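Local coordinates for protein flavin-dependent monooxygenase, oxygenase subunit HsaA (Mycobacterium tuberculosis, PDB 3AFF) that probably catalyses the FMNH2- and oxygen-dependent ortho-hydroxylation of the phenolic secosteroid 3-HSA during cholesterol breakdown, as the oxygenase component of a two-component flavin monooxygenase, at residues Tyr176-Val181 with Gly191-Val196; Arg115-Tyr120 with Asp146-Thr151; Asp291-Gln296 with Thr330-Ala335. One frame throughout, in Å; residues are numbered along the deposited sequence. Where two conformers were deposited one is given.

Contact 1 (Tyr176-Val181 with Gly191-Val196); sequences YEIKDV and GSNTLV
Asn193 packs its CB against Ile178 CG2 at 3.7 Å, the two side chains meeting at about a right angle, while its carboxamide reaches past Asp180 to the backbone of Val181. The carboxylate of Asp180 is turned 59° from that amide plane and is held through OD2 by a salt bridge to Arg34. Next along, Thr194 forms a hydrogen-bonded antiparallel pair with Lys179: Thr194 N binds Lys179 O at 3.1 Å, and Lys179 N binds Thr194 O at 2.8 Å. Thr194 OG1 also touches Val181 CG2, 3.7 Å away. The short strands run 146° apart, 177-179 bordering strand 193-198, whose other neighbour is 132-142, in the beta domain of the acyl-CoA dehydrogenase fold. Val196 makes the second hydrogen-bonded pair, its N 2.9 Å from Glu177 O and its O 3.2 Å from Glu177 N; the side chains of Glu177 and Val196 share the face occupied by Lys179 and Thr194. On the opposite face Leu195 lies beside Tyr176 and Ile178. The phenol is placed by a chi1 of 53°, CG between backbone N and carbonyl carbon, and Leu195 CD2 approaches Tyr176 CE1 obliquely at 3.9 Å.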
ATOM      1  N   TYR A 176       9.572 -29.985 -52.329  1.00 22.41           N
ATOM      2  CA  TYR A 176       8.561 -30.335 -51.259  1.00 23.00           C
ATOM      3  C   TYR A 176       7.142 -30.356 -51.831  1.00 22.50           C
ATOM      4  O   TYR A 176       6.934 -29.890 -52.938  1.00 20.83           O
ATOM      5  CB  TYR A 176       8.567 -29.383 -50.034  1.00 21.63           C
ATOM      6  CG  TYR A 176       8.446 -27.943 -50.394  1.00 21.62           C
ATOM      7  CD1 TYR A 176       7.200 -27.267 -50.323  1.00 23.18           C
ATOM      8  CD2 TYR A 176       9.589 -27.197 -50.770  1.00 22.22           C
ATOM      9  CE1 TYR A 176       7.114 -25.872 -50.646  1.00 20.84           C
ATOM     10  CE2 TYR A 176       9.501 -25.850 -51.101  1.00 20.39           C
ATOM     11  CZ  TYR A 176       8.269 -25.198 -51.051  1.00 23.60           C
ATOM     12  OH  TYR A 176       8.185 -23.858 -51.409  1.00 21.60           O
ATOM     13  N   GLU A 177       6.199 -30.836 -51.010  1.00 23.66           N
ATOM     14  CA  GLU A 177       4.795 -31.003 -51.344  1.00 26.42           C
ATOM     15  C   GLU A 177       4.049 -30.099 -50.339  1.00 24.99           C
ATOM     16  O   GLU A 177       4.395 -30.058 -49.121  1.00 24.54           O
ATOM     17  CB  GLU A 177       4.412 -32.483 -51.150  1.00 25.68           C
ATOM     18  CG  GLU A 177       2.962 -32.836 -51.619  1.00 34.53           C
ATOM     19  CD  GLU A 177       2.302 -34.096 -50.932  1.00 35.95           C
ATOM     20  OE1 GLU A 177       3.052 -35.060 -50.545  1.00 47.87           O
ATOM     21  OE2 GLU A 177       1.039 -34.103 -50.782  1.00 43.17           O
ATOM     22  N   ILE A 178       3.085 -29.338 -50.839  1.00 24.20           N
ATOM     23  CA  ILE A 178       2.183 -28.600 -49.955  1.00 24.98           C
ATOM     24  C   ILE A 178       0.941 -29.436 -49.698  1.00 26.32           C
ATOM     25  O   ILE A 178       0.203 -29.727 -50.640  1.00 26.63           O
ATOM     26  CB  ILE A 178       1.800 -27.253 -50.559  1.00 24.58           C
ATOM     27  CG1 ILE A 178       3.102 -26.411 -50.725  1.00 21.93           C
ATOM     28  CG2 ILE A 178       0.685 -26.594 -49.681  1.00 24.12           C
ATOM     29  CD1 ILE A 178       2.853 -25.023 -51.343  1.00 21.09           C
ATOM     30  N   LYS A 179       0.751 -29.876 -48.462  1.00 26.37           N
ATOM     31  CA  LYS A 179      -0.484 -30.568 -48.097  1.00 30.26           C
ATOM     32  C   LYS A 179      -1.491 -29.521 -47.654  1.00 29.34           C
ATOM     33  O   LYS A 179      -1.205 -28.779 -46.704  1.00 28.55           O
ATOM     34  CB  LYS A 179      -0.213 -31.592 -46.967  1.00 29.93           C
ATOM     35  CG  LYS A 179      -1.416 -32.376 -46.518  1.00 33.25           C
ATOM     36  CD  LYS A 179      -1.061 -33.505 -45.481  1.00 34.93           C
ATOM     37  CE  LYS A 179      -2.348 -34.228 -44.948  1.00 38.39           C
ATOM     38  NZ  LYS A 179      -3.429 -34.499 -46.030  1.00 44.03           N
ATOM     39  N   ASP A 180      -2.664 -29.479 -48.300  1.00 29.78           N
ATOM     40  CA  ASP A 180      -3.732 -28.523 -47.932  1.00 30.44           C
ATOM     41  C   ASP A 180      -4.559 -28.985 -46.739  1.00 30.00           C
ATOM     42  O   ASP A 180      -5.430 -29.857 -46.864  1.00 30.63           O
ATOM     43  CB  ASP A 180      -4.644 -28.232 -49.133  1.00 31.64           C
ATOM     44  CG  ASP A 180      -5.841 -27.349 -48.772  1.00 34.13           C
ATOM     45  OD1 ASP A 180      -5.982 -26.941 -47.582  1.00 37.46           O
ATOM     46  OD2 ASP A 180      -6.655 -27.089 -49.695  1.00 33.48           O
ATOM     47  N   VAL A 181      -4.279 -28.405 -45.575  1.00 28.49           N
ATOM     48  CA  VAL A 181      -4.862 -28.827 -44.303  1.00 27.86           C
ATOM     49  C   VAL A 181      -5.511 -27.635 -43.525  1.00 26.92           C
ATOM     50  O   VAL A 181      -5.895 -27.803 -42.392  1.00 26.52           O
ATOM     51  CB  VAL A 181      -3.805 -29.525 -43.375  1.00 27.34           C
ATOM     52  CG1 VAL A 181      -3.226 -30.738 -44.033  1.00 31.09           C
ATOM     53  CG2 VAL A 181      -2.682 -28.557 -43.010  1.00 25.45           C
ATOM     54  N   GLY A 191      -3.884 -19.486 -45.629  1.00 21.62           N
ATOM     55  CA  GLY A 191      -3.419 -20.703 -46.324  1.00 21.71           C
ATOM     56  C   GLY A 191      -2.131 -21.239 -45.692  1.00 22.52           C
ATOM     57  O   GLY A 191      -1.169 -21.578 -46.377  1.00 23.15           O
ATOM     58  N   SER A 192      -2.123 -21.300 -44.369  1.00 21.95           N
ATOM     59  CA  SER A 192      -0.948 -21.702 -43.597  1.00 21.27           C
ATOM     60  C   SER A 192      -0.802 -23.235 -43.650  1.00 21.15           C
ATOM     61  O   SER A 192      -0.933 -23.922 -42.629  1.00 21.60           O
ATOM     62  CB  SER A 192      -1.002 -21.134 -42.168  1.00 19.48           C
ATOM     63  OG  SER A 192      -1.177 -19.694 -42.188  1.00 19.02           O
ATOM     64  N   ASN A 193      -0.531 -23.741 -44.863  1.00 20.99           N
ATOM     65  CA  ASN A 193      -0.496 -25.184 -45.140  1.00 22.25           C
ATOM     66  C   ASN A 193       0.812 -25.904 -44.734  1.00 21.84           C
ATOM     67  O   ASN A 193       1.738 -25.292 -44.188  1.00 21.92           O
ATOM     68  CB  ASN A 193      -0.942 -25.480 -46.590  1.00 22.70           C
ATOM     69  CG  ASN A 193      -2.433 -25.237 -46.799  1.00 23.77           C
ATOM     70  OD1 ASN A 193      -2.834 -24.486 -47.681  1.00 28.52           O
ATOM     71  ND2 ASN A 193      -3.248 -25.846 -45.969  1.00 20.51           N
ATOM     72  N   THR A 194       0.862 -27.221 -44.939  1.00 22.48           N
ATOM     73  CA  THR A 194       1.957 -28.046 -44.455  1.00 22.41           C
ATOM     74  C   THR A 194       2.977 -28.481 -45.510  1.00 24.08           C
ATOM     75  O   THR A 194       2.608 -28.833 -46.640  1.00 24.13           O
ATOM     76  CB  THR A 194       1.364 -29.237 -43.743  1.00 23.27           C
ATOM     77  OG1 THR A 194       0.924 -28.748 -42.467  1.00 23.24           O
ATOM     78  CG2 THR A 194       2.395 -30.306 -43.526  1.00 20.22           C
ATOM     79  N   LEU A 195       4.266 -28.475 -45.151  1.00 23.30           N
ATOM     80  CA  LEU A 195       5.333 -28.676 -46.171  1.00 22.48           C
ATOM     81  C   LEU A 195       5.991 -29.999 -45.851  1.00 21.91           C
ATOM     82  O   LEU A 195       6.560 -30.180 -44.766  1.00 20.42           O
ATOM     83  CB  LEU A 195       6.387 -27.550 -46.136  1.00 21.81           C
ATOM     84  CG  LEU A 195       5.928 -26.092 -45.990  1.00 22.65           C
ATOM     85  CD1 LEU A 195       7.079 -25.141 -45.583  1.00 21.31           C
ATOM     86  CD2 LEU A 195       5.225 -25.646 -47.278  1.00 22.38           C
ATOM     87  N   VAL A 196       5.903 -30.920 -46.803  1.00 22.55           N
ATOM     88  CA  VAL A 196       6.433 -32.283 -46.593  1.00 23.69           C
ATOM     89  C   VAL A 196       7.716 -32.449 -47.389  1.00 21.94           C
ATOM     90  O   VAL A 196       7.727 -32.221 -48.555  1.00 20.87           O
ATOM     91  CB  VAL A 196       5.392 -33.385 -47.010  1.00 24.07           C
ATOM     92  CG1 VAL A 196       5.907 -34.798 -46.660  1.00 24.29           C
ATOM     93  CG2 VAL A 196       4.034 -33.124 -46.324  1.00 27.53           C
TER

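Contact 2 (Arg115-Tyr120 with Asp146-Thr151); sequences RISSSY and DHASWT
Arg115 reaches across to His147 with its side chain: the chain bends at chi3 (-75°), bringing NE to 2.9 Å from His147 O. The bond is fairly straight, 159° at the hydrogen; the acceptor sits at the guanidinium edge, 16° out of its plane, and the same arginine makes a cation-pi contact with Phe50. Two backbone hydrogen bonds follow, Ser149 N to Arg115 O at 3.1 Å and Ser117 N to Trp150 O at 3.0 Å. The next amide after Ser149 N, the buried N of Trp150, has no partner in the model. Hydroxyls pair farther on, where Ser117 OG and Thr151 OG1 lie 2.8 Å apart and either could donate. Water joins the segments twice. One molecule accepts from Arg115 N and lies 3.0 Å from Ser149 OG; another, in the plane of the imidazole, is 2.8 Å from His147 ND1 and accepts weakly from Arg115 NH2, while His147 NE2 binds Leu36 O. The methyl of Ala148 packs against the backbone, CB 3.4 Å from Arg115 O; the apolar side-chain contact is Ile116 CG1 alongside Trp150 CB at 4.2 Å. The Ser117-Thr151 bridge is parallel and belongs to the beta domain of the acyl-CoA dehydrogenase fold, here leading into Ser118, Ser119 and Tyr120, which by similarity bind FMN.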
ATOM      1  N   ARG A 115       9.166 -15.142 -54.307  1.00 20.95           N
ATOM      2  CA  ARG A 115       8.841 -15.114 -52.843  1.00 20.85           C
ATOM      3  C   ARG A 115       9.159 -16.433 -52.124  1.00 21.49           C
ATOM      4  O   ARG A 115       9.253 -17.492 -52.744  1.00 20.75           O
ATOM      5  CB  ARG A 115       7.334 -14.810 -52.657  1.00 20.94           C
ATOM      6  CG  ARG A 115       6.949 -13.417 -53.123  1.00 22.09           C
ATOM      7  CD  ARG A 115       5.436 -13.204 -52.958  1.00 20.79           C
ATOM      8  NE  ARG A 115       4.719 -13.923 -53.989  1.00 22.31           N
ATOM      9  CZ  ARG A 115       4.449 -13.461 -55.205  1.00 25.07           C
ATOM     10  NH1 ARG A 115       4.878 -12.270 -55.591  1.00 27.49           N
ATOM     11  NH2 ARG A 115       3.760 -14.223 -56.056  1.00 26.47           N
ATOM     12  N   ILE A 116       9.317 -16.350 -50.797  1.00 20.30           N
ATOM     13  CA  ILE A 116       9.853 -17.440 -49.982  1.00 17.16           C
ATOM     14  C   ILE A 116       8.901 -17.566 -48.780  1.00 18.22           C
ATOM     15  O   ILE A 116       8.612 -16.573 -48.116  1.00 14.78           O
ATOM     16  CB  ILE A 116      11.355 -17.143 -49.497  1.00 16.16           C
ATOM     17  CG1 ILE A 116      12.274 -16.732 -50.676  1.00 18.16           C
ATOM     18  CG2 ILE A 116      11.958 -18.329 -48.768  1.00 14.75           C
ATOM     19  CD1 ILE A 116      12.433 -15.245 -50.808  1.00 16.23           C
ATOM     20  N   SER A 117       8.394 -18.772 -48.510  1.00 17.21           N
ATOM     21  CA  SER A 117       7.578 -18.966 -47.293  1.00 17.17           C
ATOM     22  C   SER A 117       8.498 -19.502 -46.193  1.00 17.68           C
ATOM     23  O   SER A 117       9.688 -19.617 -46.417  1.00 17.99           O
ATOM     24  CB  SER A 117       6.432 -19.930 -47.603  1.00 17.21           C
ATOM     25  OG  SER A 117       6.943 -21.200 -48.072  1.00 18.57           O
ATOM     26  N   SER A 118       7.975 -19.781 -44.995  1.00 18.44           N
ATOM     27  CA  SER A 118       8.778 -20.356 -43.925  1.00 18.54           C
ATOM     28  C   SER A 118       7.953 -21.314 -43.088  1.00 17.99           C
ATOM     29  O   SER A 118       6.741 -21.263 -43.100  1.00 18.44           O
ATOM     30  CB  SER A 118       9.330 -19.287 -42.980  1.00 17.80           C
ATOM     31  OG  SER A 118       8.265 -18.611 -42.333  1.00 18.12           O
ATOM     32  N   SER A 119       8.632 -22.232 -42.412  1.00 18.60           N
ATOM     33  CA  SER A 119       8.066 -22.833 -41.196  1.00 19.34           C
ATOM     34  C   SER A 119       9.267 -23.129 -40.331  1.00 18.69           C
ATOM     35  O   SER A 119       9.950 -24.173 -40.518  1.00 19.33           O
ATOM     36  CB  SER A 119       7.204 -24.076 -41.477  1.00 20.12           C
ATOM     37  OG  SER A 119       6.818 -24.731 -40.247  1.00 22.17           O
ATOM     38  N   TYR A 120       9.541 -22.187 -39.418  1.00 16.88           N
ATOM     39  CA  TYR A 120      10.758 -22.168 -38.571  1.00 17.90           C
ATOM     40  C   TYR A 120      10.750 -23.093 -37.354  1.00 18.39           C
ATOM     41  O   TYR A 120      11.805 -23.387 -36.766  1.00 17.33           O
ATOM     42  CB  TYR A 120      11.050 -20.758 -38.075  1.00 18.51           C
ATOM     43  CG  TYR A 120      11.354 -19.696 -39.155  1.00 17.01           C
ATOM     44  CD1 TYR A 120      12.287 -19.917 -40.148  1.00 16.47           C
ATOM     45  CD2 TYR A 120      10.680 -18.464 -39.147  1.00 18.48           C
ATOM     46  CE1 TYR A 120      12.579 -18.888 -41.157  1.00 15.99           C
ATOM     47  CE2 TYR A 120      10.920 -17.456 -40.162  1.00 18.53           C
ATOM     48  CZ  TYR A 120      11.892 -17.694 -41.128  1.00 18.79           C
ATOM     49  OH  TYR A 120      12.199 -16.716 -42.051  1.00 18.57           O
ATOM     50  N   ASP A 146       1.435 -21.137 -50.687  1.00 25.02           N
ATOM     51  CA  ASP A 146       0.895 -21.360 -52.017  1.00 27.27           C
ATOM     52  C   ASP A 146       1.346 -20.241 -52.952  1.00 26.12           C
ATOM     53  O   ASP A 146       1.247 -20.373 -54.162  1.00 26.45           O
ATOM     54  CB  ASP A 146      -0.651 -21.466 -51.986  1.00 26.93           C
ATOM     55  CG  ASP A 146      -1.175 -22.713 -51.190  1.00 32.18           C
ATOM     56  OD1 ASP A 146      -1.937 -22.522 -50.172  1.00 33.79           O
ATOM     57  OD2 ASP A 146      -0.844 -23.894 -51.581  1.00 35.07           O
ATOM     58  N   HIS A 147       1.890 -19.159 -52.399  1.00 26.45           N
ATOM     59  CA  HIS A 147       2.352 -18.012 -53.198  1.00 25.92           C
ATOM     60  C   HIS A 147       3.872 -17.875 -53.228  1.00 25.66           C
ATOM     61  O   HIS A 147       4.427 -16.815 -53.597  1.00 25.39           O
ATOM     62  CB  HIS A 147       1.703 -16.720 -52.714  1.00 25.94           C
ATOM     63  CG  HIS A 147       0.218 -16.678 -52.917  1.00 30.81           C
ATOM     64  ND1 HIS A 147      -0.358 -16.426 -54.147  1.00 33.53           N
ATOM     65  CD2 HIS A 147      -0.813 -16.858 -52.045  1.00 31.25           C
ATOM     66  CE1 HIS A 147      -1.673 -16.467 -54.027  1.00 31.87           C
ATOM     67  NE2 HIS A 147      -1.975 -16.716 -52.763  1.00 31.44           N
ATOM     68  N   ALA A 148       4.572 -18.943 -52.853  1.00 23.95           N
ATOM     69  CA  ALA A 148       6.040 -18.891 -52.827  1.00 21.94           C
ATOM     70  C   ALA A 148       6.647 -19.973 -53.716  1.00 21.81           C
ATOM     71  O   ALA A 148       6.045 -21.043 -53.885  1.00 22.17           O
ATOM     72  CB  ALA A 148       6.512 -19.044 -51.400  1.00 22.02           C
ATOM     73  N   SER A 149       7.844 -19.747 -54.270  1.00 20.12           N
ATOM     74  CA  SER A 149       8.423 -20.873 -54.983  1.00 22.33           C
ATOM     75  C   SER A 149       9.696 -21.493 -54.316  1.00 21.48           C
ATOM     76  O   SER A 149      10.383 -22.345 -54.875  1.00 21.30           O
ATOM     77  CB  SER A 149       8.562 -20.519 -56.477  1.00 23.36           C
ATOM     78  OG  SER A 149       9.259 -19.308 -56.601  1.00 27.28           O
ATOM     79  N   TRP A 150       9.967 -21.036 -53.101  1.00 20.65           N
ATOM     80  CA  TRP A 150      11.003 -21.552 -52.237  1.00 19.07           C
ATOM     81  C   TRP A 150      10.451 -21.454 -50.798  1.00 19.26           C
ATOM     82  O   TRP A 150       9.489 -20.709 -50.542  1.00 17.98           O
ATOM     83  CB  TRP A 150      12.179 -20.597 -52.290  1.00 19.37           C
ATOM     84  CG  TRP A 150      13.043 -20.625 -53.563  1.00 19.08           C
ATOM     85  CD1 TRP A 150      12.808 -19.934 -54.742  1.00 18.94           C
ATOM     86  CD2 TRP A 150      14.286 -21.320 -53.732  1.00 18.47           C
ATOM     87  NE1 TRP A 150      13.820 -20.207 -55.632  1.00 22.28           N
ATOM     88  CE2 TRP A 150      14.732 -21.063 -55.052  1.00 20.00           C
ATOM     89  CE3 TRP A 150      15.065 -22.146 -52.903  1.00 16.06           C
ATOM     90  CZ2 TRP A 150      15.952 -21.584 -55.563  1.00 16.25           C
ATOM     91  CZ3 TRP A 150      16.254 -22.674 -53.406  1.00 19.46           C
ATOM     92  CH2 TRP A 150      16.708 -22.362 -54.736  1.00 16.47           C
ATOM     93  N   THR A 151      11.093 -22.161 -49.862  1.00 19.07           N
ATOM     94  CA  THR A 151      10.692 -22.085 -48.479  1.00 18.83           C
ATOM     95  C   THR A 151      11.887 -22.196 -47.567  1.00 18.68           C
ATOM     96  O   THR A 151      12.865 -22.885 -47.884  1.00 17.10           O
ATOM     97  CB  THR A 151       9.643 -23.206 -48.111  1.00 19.09           C
ATOM     98  OG1 THR A 151       8.958 -22.802 -46.945  1.00 18.39           O
ATOM     99  CG2 THR A 151      10.310 -24.653 -47.889  1.00 17.75           C
TER
HETATM  100  O   HOH W   1       7.434 -16.983 -56.083  1.00 20.90           O
HETATM  101  O   HOH W   2       1.575 -16.288 -56.221  1.00 33.93           O

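Contact 3 (Asp291-Gln296 with Thr330-Ala335); sequences DAAWRQ and TGRSIA
Ala293 and Arg332 mark the nearest approach of the two backbones, with 6.4 Å between their CA atoms, and Ala292, Gln296 and Ser333 complete the contact. The helical segments run nearly antiparallel, 160° apart, with their axes 8.7 Å from each other. Arg332 dominates through its shape. CG stands anti to the carbonyl carbon, beside the backbone N; the first two torsions carry CD to the neighbouring helix, and the bend at chi3 (93°) then swings NE and the guanidinium along it. CD lies 4.2 Å from Ala293 CB, NE passes 4.1 Å from Ala293 N, and NH2 ends 3.3 Å from Ala292 CB, the methyl meeting the guanidinium at its edge. The charged group has a long, weak ion pair with Asp289, one turn earlier on the helix of Ala293. Gln296 answers from that helix with an extended chain, CG anti to the backbone N, and crosses Arg332 at about a right angle. Its OE1 is 4.2 Å from Arg332 CD, and the amide and guanidinium planes are turned 72° from each other. On the other flank, Ser333 keeps OG anti to the carbonyl carbon; the hydroxyl is hydrogen-bonded to Ala329 O within its own helix and presents its oxygen to Ala293 CB at 3.6 Å. The same side chain touches Val246 of helix 233-259, placing the contact within the helical bundle of the acyl-CoA dehydrogenase C-terminal domain. No hydrogen bond or salt bridge spans the two segments, and Gln296 OE1 is buried by the contact without a partner in the model. Association here therefore rests on van der Waals contact of two alanine methyls with the guanidinium edge and CD of Arg332 and the hydroxyl of Ser333, not on directional polar bonds.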
ATOM      1  N   ASP A 291      -3.745   2.402 -29.682  1.00 26.10           N
ATOM      2  CA  ASP A 291      -2.682   3.306 -30.129  0.50 26.37           C
ATOM      3  C   ASP A 291      -1.469   3.249 -29.209  1.00 25.32           C
ATOM      4  O   ASP A 291      -0.346   3.345 -29.698  1.00 26.11           O
ATOM      5  CB  ASP A 291      -3.163   4.743 -30.374  0.50 27.04           C
ATOM      6  CG  ASP A 291      -2.491   5.395 -31.627  0.50 31.19           C
ATOM      7  OD1 ASP A 291      -2.807   5.009 -32.782  0.50 31.36           O
ATOM      8  OD2 ASP A 291      -1.637   6.311 -31.457  0.50 36.30           O
ATOM      9  N   ALA A 292      -1.656   3.054 -27.892  1.00 25.04           N
ATOM     10  CA  ALA A 292      -0.499   2.883 -26.976  1.00 24.37           C
ATOM     11  C   ALA A 292       0.276   1.571 -27.274  1.00 23.12           C
ATOM     12  O   ALA A 292       1.495   1.563 -27.199  1.00 23.80           O
ATOM     13  CB  ALA A 292      -0.907   2.942 -25.479  1.00 24.17           C
ATOM     14  N   ALA A 293      -0.437   0.490 -27.607  1.00 23.82           N
ATOM     15  CA  ALA A 293       0.173  -0.820 -27.906  1.00 22.72           C
ATOM     16  C   ALA A 293       1.041  -0.653 -29.166  1.00 23.30           C
ATOM     17  O   ALA A 293       2.186  -1.126 -29.226  1.00 22.70           O
ATOM     18  CB  ALA A 293      -0.936  -1.896 -28.153  1.00 22.55           C
ATOM     19  N   TRP A 294       0.487   0.036 -30.162  1.00 23.54           N
ATOM     20  CA  TRP A 294       1.239   0.345 -31.373  1.00 24.02           C
ATOM     21  C   TRP A 294       2.506   1.215 -31.163  1.00 25.70           C
ATOM     22  O   TRP A 294       3.612   0.828 -31.631  1.00 25.38           O
ATOM     23  CB  TRP A 294       0.354   0.902 -32.500  1.00 23.78           C
ATOM     24  CG  TRP A 294       1.207   1.242 -33.734  1.00 22.87           C
ATOM     25  CD1 TRP A 294       1.641   2.501 -34.119  1.00 23.23           C
ATOM     26  CD2 TRP A 294       1.828   0.296 -34.660  1.00 22.89           C
ATOM     27  NE1 TRP A 294       2.450   2.400 -35.274  1.00 22.21           N
ATOM     28  CE2 TRP A 294       2.578   1.068 -35.620  1.00 22.30           C
ATOM     29  CE3 TRP A 294       1.785  -1.103 -34.794  1.00 19.87           C
ATOM     30  CZ2 TRP A 294       3.252   0.477 -36.714  1.00 22.68           C
ATOM     31  CZ3 TRP A 294       2.508  -1.712 -35.901  1.00 22.94           C
ATOM     32  CH2 TRP A 294       3.219  -0.912 -36.826  1.00 24.05           C
ATOM     33  N   ARG A 295       2.370   2.374 -30.508  1.00 25.44           N
ATOM     34  CA  ARG A 295       3.546   3.226 -30.235  1.00 28.10           C
ATOM     35  C   ARG A 295       4.632   2.422 -29.559  1.00 25.74           C
ATOM     36  O   ARG A 295       5.796   2.577 -29.850  1.00 24.12           O
ATOM     37  CB  ARG A 295       3.230   4.346 -29.246  1.00 27.54           C
ATOM     38  CG  ARG A 295       2.341   5.495 -29.694  1.00 34.57           C
ATOM     39  CD  ARG A 295       2.160   6.470 -28.458  1.00 35.14           C
ATOM     40  NE  ARG A 295       0.732   6.587 -28.118  1.00 45.42           N
ATOM     41  CZ  ARG A 295      -0.155   7.245 -28.871  1.00 52.62           C
ATOM     42  NH1 ARG A 295       0.230   7.886 -29.987  1.00 57.84           N
ATOM     43  NH2 ARG A 295      -1.426   7.273 -28.517  1.00 53.61           N
ATOM     44  N   GLN A 296       4.230   1.628 -28.565  1.00 25.54           N
ATOM     45  CA  GLN A 296       5.161   0.787 -27.814  1.00 25.31           C
ATOM     46  C   GLN A 296       5.876  -0.240 -28.743  1.00 24.66           C
ATOM     47  O   GLN A 296       7.134  -0.286 -28.759  1.00 24.72           O
ATOM     48  CB  GLN A 296       4.390   0.097 -26.682  1.00 26.31           C
ATOM     49  CG  GLN A 296       5.170  -0.863 -25.773  1.00 28.03           C
ATOM     50  CD  GLN A 296       4.214  -1.583 -24.763  1.00 30.89           C
ATOM     51  OE1 GLN A 296       3.138  -2.135 -25.142  1.00 34.76           O
ATOM     52  NE2 GLN A 296       4.571  -1.512 -23.461  1.00 38.86           N
ATOM     53  N   THR A 330       0.255  -7.063 -27.913  1.00 26.57           N
ATOM     54  CA  THR A 330      -0.685  -7.951 -28.474  1.00 27.02           C
ATOM     55  C   THR A 330      -1.787  -8.245 -27.433  1.00 27.14           C
ATOM     56  O   THR A 330      -2.970  -8.310 -27.774  1.00 27.05           O
ATOM     57  CB  THR A 330       0.072  -9.199 -29.009  1.00 28.08           C
ATOM     58  OG1 THR A 330       0.862  -8.866 -30.175  1.00 28.92           O
ATOM     59  CG2 THR A 330      -0.891 -10.260 -29.439  1.00 33.60           C
ATOM     60  N   GLY A 331      -1.403  -8.423 -26.170  1.00 26.34           N
ATOM     61  CA  GLY A 331      -2.388  -8.533 -25.049  1.00 25.92           C
ATOM     62  C   GLY A 331      -3.389  -7.384 -24.867  1.00 25.78           C
ATOM     63  O   GLY A 331      -4.617  -7.621 -24.745  1.00 23.70           O
ATOM     64  N   ARG A 332      -2.876  -6.153 -24.885  1.00 26.84           N
ATOM     65  CA  ARG A 332      -3.702  -4.938 -24.820  1.00 28.82           C
ATOM     66  C   ARG A 332      -4.670  -4.856 -26.006  1.00 28.16           C
ATOM     67  O   ARG A 332      -5.861  -4.535 -25.844  1.00 27.69           O
ATOM     68  CB  ARG A 332      -2.848  -3.678 -24.844  1.00 30.31           C
ATOM     69  CG  ARG A 332      -2.040  -3.397 -23.585  1.00 36.09           C
ATOM     70  CD  ARG A 332      -0.883  -2.388 -23.974  1.00 47.06           C
ATOM     71  NE  ARG A 332      -1.078  -0.907 -23.832  1.00 54.25           N
ATOM     72  CZ  ARG A 332      -1.799  -0.255 -22.895  1.00 58.31           C
ATOM     73  NH1 ARG A 332      -2.494  -0.903 -21.938  1.00 60.67           N
ATOM     74  NH2 ARG A 332      -1.831   1.083 -22.912  1.00 56.80           N
ATOM     75  N   SER A 333      -4.122  -5.102 -27.196  1.00 27.83           N
ATOM     76  CA  SER A 333      -4.836  -5.109 -28.445  1.00 27.11           C
ATOM     77  C   SER A 333      -5.956  -6.075 -28.438  1.00 26.07           C
ATOM     78  O   SER A 333      -7.046  -5.718 -28.828  1.00 25.88           O
ATOM     79  CB  SER A 333      -3.847  -5.497 -29.572  1.00 29.07           C
ATOM     80  OG  SER A 333      -3.016  -4.382 -29.817  1.00 32.67           O
ATOM     81  N   ILE A 334      -5.693  -7.325 -28.038  1.00 25.19           N
ATOM     82  CA  ILE A 334      -6.695  -8.347 -28.056  1.00 25.21           C
ATOM     83  C   ILE A 334      -7.773  -7.994 -26.977  1.00 25.64           C
ATOM     84  O   ILE A 334      -8.989  -8.178 -27.197  1.00 24.85           O
ATOM     85  CB  ILE A 334      -6.114  -9.801 -27.811  1.00 27.24           C
ATOM     86  CG1 ILE A 334      -6.020 -10.623 -29.105  1.00 30.26           C
ATOM     87  CG2 ILE A 334      -7.034 -10.658 -27.050  1.00 26.25           C
ATOM     88  CD1 ILE A 334      -4.591 -10.662 -29.667  1.00 35.90           C
ATOM     89  N   ALA A 335      -7.339  -7.516 -25.826  1.00 24.55           N
ATOM     90  CA  ALA A 335      -8.311  -7.154 -24.745  1.00 25.55           C
ATOM     91  C   ALA A 335      -9.371  -6.147 -25.281  1.00 24.85           C
ATOM     92  O   ALA A 335     -10.558  -6.343 -25.125  1.00 26.27           O
ATOM     93  CB  ALA A 335      -7.572  -6.546 -23.610  1.00 24.54           C
TER

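In the fold
From the N terminus, contact 2 comes first, closing a loop of 25 residues that holds strands 124-129 and 132-142 and returning the chain to strand 116-119. Contact 1 follows, closing a nine-residue loop with neither helix nor strand. Contact 3, last, joins helices 286-309 and 316-342 across a largely helical connection of 33 residues. The three loops lie in series, none enclosing or crossing another. Contacts 1 and 2 belong to one sheet and touch, Tyr176 and Leu195 both packing on Thr151, with centres about 10 Å apart. Contact 3 sits in the helical domain across the chain's centre, its nearest atoms about 16 Å from either.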